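Local coordinates for protein beta-1,3-1,4-glucanase (Caldicellulosiruptor sp. F32, PDB 5H4R) that hydrolyses mixed-linkage beta-1,3-1,4-glucans such as lichenan, as a glycoside hydrolase of family 5, and is caught here in complex with cellotetraose, at residues R22-P26 with L336-E341; D68-Y72 with H104-T108; A244-V249 with I269-R275. The protein carries 1 engineered substitution. All coordinates share one frame; numbering follows the deposited sequence.

How the contacts relate
The chain folds as a (beta/alpha)8 TIM barrel, and the three contacts sample its outer helical layer, the loops at its mouth and its wall. Contact 1 spans most of the chain, fastening the first modelled residues to helix 336-352. The other two fall within that span, contact 2 closing before contact 3 opens. Contact 2 joins loops that follow strands 50-53 and 96-99, its centre about 29 Å from that of contact 3, which ties the stretch after strand 237-240 to strand 267-272. The centres of contacts 1 and 2 are about 40 Å apart, those of contacts 1 and 3 about 25 Å. Contact 3 carries Tyr274 of the glycan pocket, whereas contact 1 is structural packing on the outside.

Contact 1. Residues R22-P26 with L336-E341; sequences RAKIP and LQSRVE
Gln337 holds Lys24 by the backbone, using both ends of its carboxamide. OE1 of Gln337 accepts from Lys24 N at 2.9 Å, almost straight at 168°, while Gln337 NE2 donates to Lys24 O, also at 2.9 Å. Each acceptor is met in its carbonyl plane on a lone pair, so the amide serves this irregular chain much as the edge of a neighbouring strand would. Glutamine suits the place because it offers a donor and an acceptor side by side. Its CG lies anti to the backbone N (chi1 179°) and the chain then bends at chi2 (65°), which stands the amide up from the helix. The other hydrogen of Gln337 NE2 goes to Glu341 OE2, one helical turn on, at 2.9 Å, a third bond that agrees with this orientation and holds the amide from a further side.

Beside this grip the methyl of Ala23 is a small knob pressed into the dip between Leu336 and Val340, with Ala23 CB 3.8 Å from Val340 CG2 and 4.1 Å from Leu336 CG. The helix, 336-352, belongs to the outer layer of the TIM barrel and links strand 322-327 to strand 356-361; the N-terminal chain runs across it. Val340 is the ridge here: its CG1 touches Lys24 O and meets Ile25 CG1 at 4.0 Å, although the CB of Ile25 points away from helix 336-352; its side chain also packs on Ser389 and Lys393 of helix 385-395. Further along, the Pro26 ring crosses the stem of Glu341 obliquely, CG to CG at 4.0 Å. At the opposite end Leu336 CD2 lies over one face of the Arg22 guanidinium, offset toward the rim and 3.7 Å from Arg22 NH2, while Arg22 NE forms a salt bridge with Glu386.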
loop_
_atom_site.group_PDB
_atom_site.type_symbol
_atom_site.label_atom_id
_atom_site.label_comp_id
_atom_site.label_asym_id
_atom_site.label_seq_id
_atom_site.Cartn_x
_atom_site.Cartn_y
_atom_site.Cartn_z
ATOM N N ARG A 22 15.068 24.788 -1.974
ATOM C CA ARG A 22 15.357 24.493 -3.379
ATOM C C ARG A 22 14.102 24.512 -4.236
ATOM O O ARG A 22 14.167 24.514 -5.451
ATOM C CB ARG A 22 16.018 23.112 -3.514
ATOM C CG ARG A 22 17.358 23.013 -2.801
ATOM C CD ARG A 22 17.999 21.659 -2.997
ATOM N NE ARG A 22 17.145 20.577 -2.531
ATOM C CZ ARG A 22 17.296 19.310 -2.872
ATOM N NH1 ARG A 22 18.289 18.945 -3.683
ATOM N NH2 ARG A 22 16.434 18.420 -2.423
ATOM N N ALA A 23 12.957 24.460 -3.583
ATOM C CA ALA A 23 11.674 24.407 -4.264
ATOM C C ALA A 23 10.692 25.237 -3.460
ATOM O O ALA A 23 10.927 25.563 -2.292
ATOM C CB ALA A 23 11.171 22.972 -4.425
ATOM N N LYS A 24 9.598 25.601 -4.102
ATOM C CA LYS A 24 8.567 26.424 -3.481
ATOM C C LYS A 24 7.319 25.575 -3.314
ATOM O O LYS A 24 6.766 25.085 -4.304
ATOM C CB LYS A 24 8.270 27.665 -4.327
ATOM C CG LYS A 24 7.185 28.575 -3.751
ATOM C CD LYS A 24 6.796 29.663 -4.736
ATOM C CE LYS A 24 5.483 30.331 -4.345
ATOM N NZ LYS A 24 5.015 31.299 -5.379
ATOM N N ILE A 25 6.885 25.393 -2.073
ATOM C CA ILE A 25 5.667 24.618 -1.827
ATOM C C ILE A 25 4.464 25.480 -2.199
ATOM O O ILE A 25 4.363 26.618 -1.725
ATOM C CB ILE A 25 5.593 24.174 -0.372
ATOM C CG1 ILE A 25 6.790 23.279 -0.022
ATOM C CG2 ILE A 25 4.300 23.445 -0.113
ATOM C CD1 ILE A 25 6.928 22.996 1.503
ATOM N N PRO A 26 3.534 24.982 -3.007
ATOM C CA PRO A 26 2.424 25.819 -3.458
ATOM C C PRO A 26 1.346 25.963 -2.395
ATOM O O PRO A 26 1.188 25.126 -1.510
ATOM C CB PRO A 26 1.884 25.062 -4.678
ATOM C CG PRO A 26 2.172 23.637 -4.364
ATOM C CD PRO A 26 3.504 23.646 -3.647
ATOM N N LEU A 336 12.499 18.443 -9.209
ATOM C CA LEU A 336 12.075 18.581 -7.822
ATOM C C LEU A 336 10.836 19.459 -7.706
ATOM O O LEU A 336 9.883 19.105 -7.011
ATOM C CB LEU A 336 13.206 19.157 -6.980
ATOM C CG LEU A 336 12.883 19.378 -5.507
ATOM C CD1 LEU A 336 12.493 18.061 -4.831
ATOM C CD2 LEU A 336 14.086 20.021 -4.804
ATOM N N GLN A 337 10.850 20.632 -8.345
ATOM C CA GLN A 337 9.717 21.541 -8.201
ATOM C C GLN A 337 8.420 20.862 -8.626
ATOM O O GLN A 337 7.381 21.007 -7.960
ATOM C CB GLN A 337 9.955 22.809 -9.019
ATOM C CG GLN A 337 8.811 23.783 -8.925
ATOM C CD GLN A 337 8.632 24.328 -7.517
ATOM O OE1 GLN A 337 9.614 24.676 -6.828
ATOM N NE2 GLN A 337 7.376 24.444 -7.088
ATOM N N SER A 338 8.451 20.115 -9.739
ATOM C CA SER A 338 7.253 19.385 -10.159
ATOM C C SER A 338 6.819 18.355 -9.124
ATOM O O SER A 338 5.623 18.196 -8.853
ATOM C CB SER A 338 7.482 18.677 -11.492
ATOM O OG SER A 338 7.570 19.586 -12.576
ATOM N N ARG A 339 7.770 17.593 -8.574
ATOM C CA ARG A 339 7.399 16.564 -7.615
ATOM C C ARG A 339 6.894 17.173 -6.305
ATOM O O ARG A 339 6.004 16.601 -5.663
ATOM C CB ARG A 339 8.573 15.628 -7.386
ATOM C CG ARG A 339 8.946 14.843 -8.608
ATOM C CD ARG A 339 9.644 13.555 -8.257
ATOM N NE ARG A 339 10.944 13.821 -7.650
ATOM C CZ ARG A 339 11.567 13.049 -6.756
ATOM N NH1 ARG A 339 11.032 11.922 -6.289
ATOM N NH2 ARG A 339 12.756 13.417 -6.325
ATOM N N VAL A 340 7.414 18.344 -5.923
ATOM C CA VAL A 340 6.915 19.079 -4.753
ATOM C C VAL A 340 5.463 19.523 -4.963
ATOM O O VAL A 340 4.589 19.324 -4.099
ATOM C CB VAL A 340 7.846 20.270 -4.461
ATOM C CG1 VAL A 340 7.216 21.272 -3.500
ATOM C CG2 VAL A 340 9.192 19.797 -3.925
ATOM N N GLU A 341 5.170 20.121 -6.119
ATOM C CA GLU A 341 3.799 20.545 -6.382
ATOM C C GLU A 341 2.854 19.352 -6.445
ATOM O O GLU A 341 1.749 19.394 -5.881
ATOM C CB GLU A 341 3.733 21.356 -7.671
ATOM C CG GLU A 341 4.396 22.718 -7.560
ATOM C CD GLU A 341 4.369 23.539 -8.855
ATOM O OE1 GLU A 341 3.379 23.462 -9.627
ATOM O OE2 GLU A 341 5.367 24.262 -9.116
#

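Contact 2. Residues D68-Y72 with H104-T108; sequences DELLY and HNHVT
Glu69 and His106 meet in a His-carboxylate hydrogen bond: His106 ND1 donates to Glu69 OE1 at 2.7 Å and 166°, in the plane of the imidazole, on the anti lone pair of the oxygen. Glu69 CG sits between the backbone N and the carbonyl carbon (chi1 73°), and the chain extended beyond it carries OE1 across to the ring. Carboxylate and ring lie nearly coplanar. The same imidazole turns an edge toward the face of Tyr72 in an offset edge-to-face pair, ring centroids 5.1 Å apart and planes at 81°. Asn105 approaches that phenol too, its CB over the face in a CH-pi contact 4.2 Å from the centroid of the Tyr72 ring, with its amide almost parallel to the ring.

A second shell sets these groups. Glu69 OE2 is bonded to Ser115 OG, while Tyr72 OH meets Phe61 O and Asn105 OD1 takes Phe61 N. A leucine in place of Tyr72 would probably leave Phe61 O without this hydroxyl partner and rob Asn105 and His106 of the flat surface they pack on.

Farther out, Trp118 of helix 116-131 stacks on His106, and residues 107-108 form a strand pairing antiparallel with strand 113-114.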
loop_
_atom_site.group_PDB
_atom_site.type_symbol
_atom_site.label_atom_id
_atom_site.label_comp_id
_atom_site.label_asym_id
_atom_site.label_seq_id
_atom_site.Cartn_x
_atom_site.Cartn_y
_atom_site.Cartn_z
ATOM N N ASP A 68 21.586 -16.816 4.316
ATOM C CA ASP A 68 20.702 -16.324 5.372
ATOM C C ASP A 68 19.480 -15.643 4.756
ATOM O O ASP A 68 19.599 -14.569 4.163
ATOM C CB ASP A 68 21.473 -15.348 6.259
ATOM C CG ASP A 68 20.702 -14.934 7.503
ATOM O OD1 ASP A 68 19.473 -15.167 7.580
ATOM O OD2 ASP A 68 21.343 -14.363 8.416
ATOM N N GLU A 69 18.290 -16.241 4.929
ATOM C CA GLU A 69 17.084 -15.676 4.328
ATOM C C GLU A 69 16.783 -14.275 4.838
ATOM O O GLU A 69 16.048 -13.544 4.178
ATOM C CB GLU A 69 15.863 -16.568 4.588
ATOM C CG GLU A 69 15.369 -16.529 6.019
ATOM C CD GLU A 69 14.226 -17.461 6.255
ATOM O OE1 GLU A 69 13.221 -17.367 5.521
ATOM O OE2 GLU A 69 14.330 -18.285 7.181
ATOM N N LEU A 70 17.324 -13.872 5.989
ATOM C CA LEU A 70 17.063 -12.522 6.459
ATOM C C LEU A 70 17.679 -11.471 5.546
ATOM O O LEU A 70 17.241 -10.321 5.567
ATOM C CB LEU A 70 17.564 -12.355 7.893
ATOM C CG LEU A 70 16.868 -13.169 8.980
ATOM C CD1 LEU A 70 17.245 -12.617 10.344
ATOM C CD2 LEU A 70 15.381 -13.152 8.823
ATOM N N LEU A 71 18.670 -11.844 4.727
ATOM C CA LEU A 71 19.263 -10.893 3.795
ATOM C C LEU A 71 18.305 -10.468 2.685
ATOM O O LEU A 71 18.613 -9.517 1.964
ATOM C CB LEU A 71 20.559 -11.491 3.225
ATOM C CG LEU A 71 21.654 -11.675 4.280
ATOM C CD1 LEU A 71 22.841 -12.461 3.743
ATOM C CD2 LEU A 71 22.125 -10.349 4.815
ATOM N N TYR A 72 17.138 -11.108 2.544
ATOM C CA TYR A 72 16.120 -10.543 1.666
ATOM C C TYR A 72 15.750 -9.132 2.108
ATOM O O TYR A 72 15.444 -8.288 1.270
ATOM C CB TYR A 72 14.872 -11.428 1.623
ATOM C CG TYR A 72 14.942 -12.525 0.570
ATOM C CD1 TYR A 72 14.594 -12.276 -0.759
ATOM C CD2 TYR A 72 15.378 -13.797 0.897
ATOM C CE1 TYR A 72 14.660 -13.289 -1.719
ATOM C CE2 TYR A 72 15.452 -14.793 -0.044
ATOM C CZ TYR A 72 15.111 -14.544 -1.351
ATOM O OH TYR A 72 15.198 -15.596 -2.254
ATOM N N HIS A 104 6.701 -15.646 0.105
ATOM C CA HIS A 104 6.841 -16.925 -0.596
ATOM C C HIS A 104 8.268 -17.459 -0.602
ATOM O O HIS A 104 8.445 -18.675 -0.788
ATOM C CB HIS A 104 6.294 -16.830 -2.031
ATOM C CG HIS A 104 7.205 -16.154 -3.011
ATOM N ND1 HIS A 104 7.084 -14.819 -3.337
ATOM C CD2 HIS A 104 8.212 -16.636 -3.775
ATOM C CE1 HIS A 104 7.993 -14.504 -4.240
ATOM N NE2 HIS A 104 8.688 -15.589 -4.530
ATOM N N ASN A 105 9.291 -16.614 -0.397
ATOM C CA ASN A 105 10.653 -17.114 -0.260
ATOM C C ASN A 105 10.971 -17.536 1.159
ATOM O O ASN A 105 12.134 -17.848 1.452
ATOM C CB ASN A 105 11.683 -16.063 -0.702
ATOM C CG ASN A 105 11.593 -15.732 -2.170
ATOM O OD1 ASN A 105 11.392 -14.572 -2.532
ATOM N ND2 ASN A 105 11.747 -16.734 -3.026
ATOM N N HIS A 106 9.952 -17.593 2.024
ATOM C CA HIS A 106 10.134 -17.834 3.444
ATOM C C HIS A 106 9.151 -18.866 3.983
ATOM O O HIS A 106 8.888 -18.890 5.191
ATOM C CB HIS A 106 9.984 -16.512 4.193
ATOM C CG HIS A 106 10.864 -15.436 3.647
ATOM N ND1 HIS A 106 12.219 -15.395 3.896
ATOM C CD2 HIS A 106 10.598 -14.387 2.829
ATOM C CE1 HIS A 106 12.750 -14.366 3.259
ATOM N NE2 HIS A 106 11.785 -13.731 2.607
ATOM N N VAL A 107 8.613 -19.728 3.116
ATOM C CA VAL A 107 7.667 -20.747 3.533
ATOM C C VAL A 107 8.172 -22.114 3.095
ATOM O O VAL A 107 8.893 -22.261 2.102
ATOM C CB VAL A 107 6.251 -20.481 2.970
ATOM C CG1 VAL A 107 5.699 -19.219 3.565
ATOM C CG2 VAL A 107 6.266 -20.422 1.447
ATOM N N THR A 108 7.819 -23.121 3.883
ATOM C CA THR A 108 8.193 -24.485 3.572
ATOM C C THR A 108 7.004 -25.384 3.853
ATOM O O THR A 108 6.107 -25.040 4.624
ATOM C CB THR A 108 9.408 -24.940 4.391
ATOM O OG1 THR A 108 9.058 -24.982 5.775
ATOM C CG2 THR A 108 10.575 -23.987 4.217
#

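Contact 3. Residues A244-V249 with I269-R275; sequences AAPEYV and ISVHAYR. With BGC (beta-D-glucopyranose), chain B; BGC (beta-D-glucopyranose), chain C.
Ala244 O receives His272 N at 2.8 Å and 170° and also lies 3.3 Å from Val271 CA in a CA-H...O contact, so the chain is pinned to strand 267-272. Between the same backbones a water donates to both Ala245 O and Ser270 O.

Ala244 CB rests over one face of the His272 imidazole, 3.9 Å from its centroid, where a methyl is small enough to lie close. His272 ND1 in turn is bonded to the engineered Gln188. On helix 247-250, Val249 slides past Ile269, CG1 to CG2 at 3.9 Å, and its other methyl reaches Val271; beta-branched side chains pack closely between helix and strand. The arrangement belongs to a beta-alpha-beta crossover of the TIM barrel, joining strand 237-240 through helix 247-250 to its parallel neighbour 267-272, with helix 298-316 packed on Pro246 and Val249.

Beyond the strand, Arg275 reaches back, extended from CG to NE, and grips Glu247 end-on: NH2 to OE1 and NH1 to OE2, each 2.8 Å, on syn lone pairs, with the carboxylate and guanidinium planes 31° apart. Glu247 bends at chi2 (78°) to meet it. Pro246 CD lies over a face of the guanidinium, 3.5 Å from Arg275 NH2. Between strand and arginine, Tyr274 centres an inverse gamma turn and lines the glycan pocket; its OH, bonded to Glu326, stands 3.1 Å from O5 of the chain B glucose.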
loop_
_atom_site.group_PDB
_atom_site.type_symbol
_atom_site.label_atom_id
_atom_site.label_comp_id
_atom_site.label_asym_id
_atom_site.label_seq_id
_atom_site.Cartn_x
_atom_site.Cartn_y
_atom_site.Cartn_z
ATOM N N ALA A 244 -5.043 -3.626 -7.267
ATOM C CA ALA A 244 -5.209 -2.490 -6.354
ATOM C C ALA A 244 -5.591 -1.217 -7.096
ATOM O O ALA A 244 -5.427 -0.117 -6.572
ATOM C CB ALA A 244 -3.956 -2.237 -5.504
ATOM N N ALA A 245 -6.149 -1.340 -8.289
ATOM C CA ALA A 245 -6.531 -0.159 -9.039
ATOM C C ALA A 245 -7.823 0.437 -8.488
ATOM O O ALA A 245 -8.730 -0.301 -8.095
ATOM C CB ALA A 245 -6.726 -0.497 -10.506
ATOM N N PRO A 246 -7.949 1.765 -8.481
ATOM C CA PRO A 246 -9.257 2.363 -8.148
ATOM C C PRO A 246 -10.381 1.814 -9.015
ATOM O O PRO A 246 -11.495 1.549 -8.523
ATOM C CB PRO A 246 -9.040 3.861 -8.385
ATOM C CG PRO A 246 -7.559 4.048 -8.475
ATOM C CD PRO A 246 -6.952 2.760 -8.891
ATOM N N GLU A 247 -10.103 1.613 -10.312
ATOM C CA GLU A 247 -11.139 1.201 -11.241
ATOM C C GLU A 247 -11.788 -0.105 -10.816
ATOM O O GLU A 247 -12.980 -0.310 -11.079
ATOM C CB GLU A 247 -10.564 1.048 -12.648
ATOM C CG GLU A 247 -10.281 2.372 -13.328
ATOM C CD GLU A 247 -9.007 3.054 -12.858
ATOM O OE1 GLU A 247 -8.198 2.464 -12.118
ATOM O OE2 GLU A 247 -8.812 4.215 -13.255
ATOM N N TYR A 248 -11.042 -0.999 -10.173
ATOM C CA TYR A 248 -11.537 -2.351 -9.964
ATOM C C TYR A 248 -12.059 -2.551 -8.548
ATOM O O TYR A 248 -12.488 -3.653 -8.204
ATOM C CB TYR A 248 -10.461 -3.376 -10.373
ATOM C CG TYR A 248 -10.100 -3.144 -11.822
ATOM C CD1 TYR A 248 -11.098 -2.912 -12.774
ATOM C CD2 TYR A 248 -8.772 -3.103 -12.238
ATOM C CE1 TYR A 248 -10.770 -2.636 -14.109
ATOM C CE2 TYR A 248 -8.445 -2.830 -13.569
ATOM C CZ TYR A 248 -9.447 -2.592 -14.481
ATOM O OH TYR A 248 -9.119 -2.309 -15.791
ATOM N N VAL A 249 -12.117 -1.481 -7.748
ATOM C CA VAL A 249 -13.072 -1.430 -6.650
ATOM C C VAL A 249 -14.284 -0.599 -7.014
ATOM O O VAL A 249 -15.305 -0.679 -6.308
ATOM C CB VAL A 249 -12.448 -0.902 -5.339
ATOM C CG1 VAL A 249 -11.456 -1.933 -4.784
ATOM C CG2 VAL A 249 -11.802 0.448 -5.542
ATOM N N ILE A 269 -11.062 0.112 2.132
ATOM C CA ILE A 269 -10.746 -0.129 0.724
ATOM C C ILE A 269 -9.320 0.334 0.463
ATOM O O ILE A 269 -8.962 1.462 0.810
ATOM C CB ILE A 269 -11.721 0.618 -0.191
ATOM C CG1 ILE A 269 -13.171 0.262 0.098
ATOM C CG2 ILE A 269 -11.396 0.344 -1.678
ATOM C CD1 ILE A 269 -13.491 -1.180 0.021
ATOM N N SER A 270 -8.511 -0.537 -0.125
ATOM C CA SER A 270 -7.123 -0.265 -0.474
ATOM C C SER A 270 -7.006 0.031 -1.963
ATOM O O SER A 270 -7.467 -0.760 -2.791
ATOM C CB SER A 270 -6.238 -1.469 -0.137
ATOM O OG SER A 270 -4.922 -1.278 -0.613
ATOM N N VAL A 271 -6.367 1.152 -2.302
ATOM C CA VAL A 271 -6.043 1.441 -3.696
ATOM C C VAL A 271 -4.604 1.942 -3.773
ATOM O O VAL A 271 -4.069 2.538 -2.831
ATOM C CB VAL A 271 -6.978 2.483 -4.353
ATOM C CG1 VAL A 271 -8.424 2.086 -4.222
ATOM C CG2 VAL A 271 -6.765 3.842 -3.782
ATOM N N HIS A 272 -4.000 1.728 -4.935
ATOM C CA HIS A 272 -2.714 2.316 -5.300
ATOM C C HIS A 272 -2.943 3.182 -6.526
ATOM O O HIS A 272 -3.724 2.804 -7.402
ATOM C CB HIS A 272 -1.680 1.272 -5.632
ATOM C CG HIS A 272 -1.385 0.364 -4.498
ATOM N ND1 HIS A 272 -0.582 -0.742 -4.619
ATOM C CD2 HIS A 272 -1.814 0.391 -3.214
ATOM C CE1 HIS A 272 -0.512 -1.353 -3.449
ATOM N NE2 HIS A 272 -1.244 -0.681 -2.575
ATOM N N ALA A 273 -2.261 4.332 -6.604
ATOM C CA ALA A 273 -2.571 5.261 -7.705
ATOM C C ALA A 273 -1.390 6.209 -7.927
ATOM O O ALA A 273 -1.356 7.318 -7.389
ATOM C CB ALA A 273 -3.834 6.027 -7.421
ATOM N N TYR A 274 -0.461 5.771 -8.775
ATOM C CA TYR A 274 0.663 6.612 -9.185
ATOM C C TYR A 274 0.198 7.369 -10.422
ATOM O O TYR A 274 0.423 6.966 -11.556
ATOM C CB TYR A 274 1.887 5.764 -9.462
ATOM C CG TYR A 274 2.440 4.954 -8.307
ATOM C CD1 TYR A 274 1.909 3.721 -7.967
ATOM C CD2 TYR A 274 3.545 5.383 -7.619
ATOM C CE1 TYR A 274 2.451 2.958 -6.939
ATOM C CE2 TYR A 274 4.114 4.629 -6.617
ATOM C CZ TYR A 274 3.556 3.425 -6.253
ATOM O OH TYR A 274 4.138 2.670 -5.268
ATOM N N ARG A 275 -0.535 8.442 -10.180
ATOM C CA ARG A 275 -1.262 9.155 -11.218
ATOM C C ARG A 275 -0.986 10.642 -11.115
ATOM O O ARG A 275 -0.904 11.189 -10.004
ATOM C CB ARG A 275 -2.751 8.907 -11.108
ATOM C CG ARG A 275 -3.022 7.423 -11.208
ATOM C CD ARG A 275 -4.382 7.139 -11.592
ATOM N NE ARG A 275 -4.538 5.691 -11.716
ATOM C CZ ARG A 275 -5.684 5.097 -11.964
ATOM N NH1 ARG A 275 -6.786 5.823 -12.117
ATOM N NH2 ARG A 275 -5.715 3.764 -12.045
HETATM C C2 BGC B . 4.120 -2.229 -6.059
HETATM C C3 BGC B . 5.482 -1.867 -5.494
HETATM C C4 BGC B . 6.260 -1.183 -6.605
HETATM C C5 BGC B . 5.606 0.188 -6.760
HETATM C C6 BGC B . 6.269 1.023 -7.862
HETATM C C1 BGC B . 3.572 -1.205 -7.069
HETATM O O2 BGC B . 3.193 -2.465 -4.979
HETATM O O3 BGC B . 6.107 -3.079 -5.087
HETATM O O4 BGC B . 7.609 -1.032 -6.176
HETATM O O5 BGC B . 4.208 0.075 -7.033
HETATM O O6 BGC B . 6.384 0.326 -9.107
HETATM C C2 BGC C . 3.852 -0.984 -11.982
HETATM C C3 BGC C . 4.145 -1.706 -10.668
HETATM C C4 BGC C . 3.508 -0.961 -9.493
HETATM C C5 BGC C . 2.012 -0.770 -9.771
HETATM C C6 BGC C . 1.294 0.252 -8.879
HETATM C C1 BGC C . 2.339 -0.849 -12.166
HETATM O O1 BGC C . 1.991 -0.085 -13.336
HETATM O O2 BGC C . 4.457 -1.737 -13.041
HETATM O O3 BGC C . 5.557 -1.780 -10.469
HETATM O O4 BGC C . 3.771 -1.805 -8.354
HETATM O O5 BGC C . 1.860 -0.149 -11.034
HETATM O O6 BGC C . -0.042 0.532 -9.383
HETATM O O HOH W 1 -8.072 -1.662 -5.338
#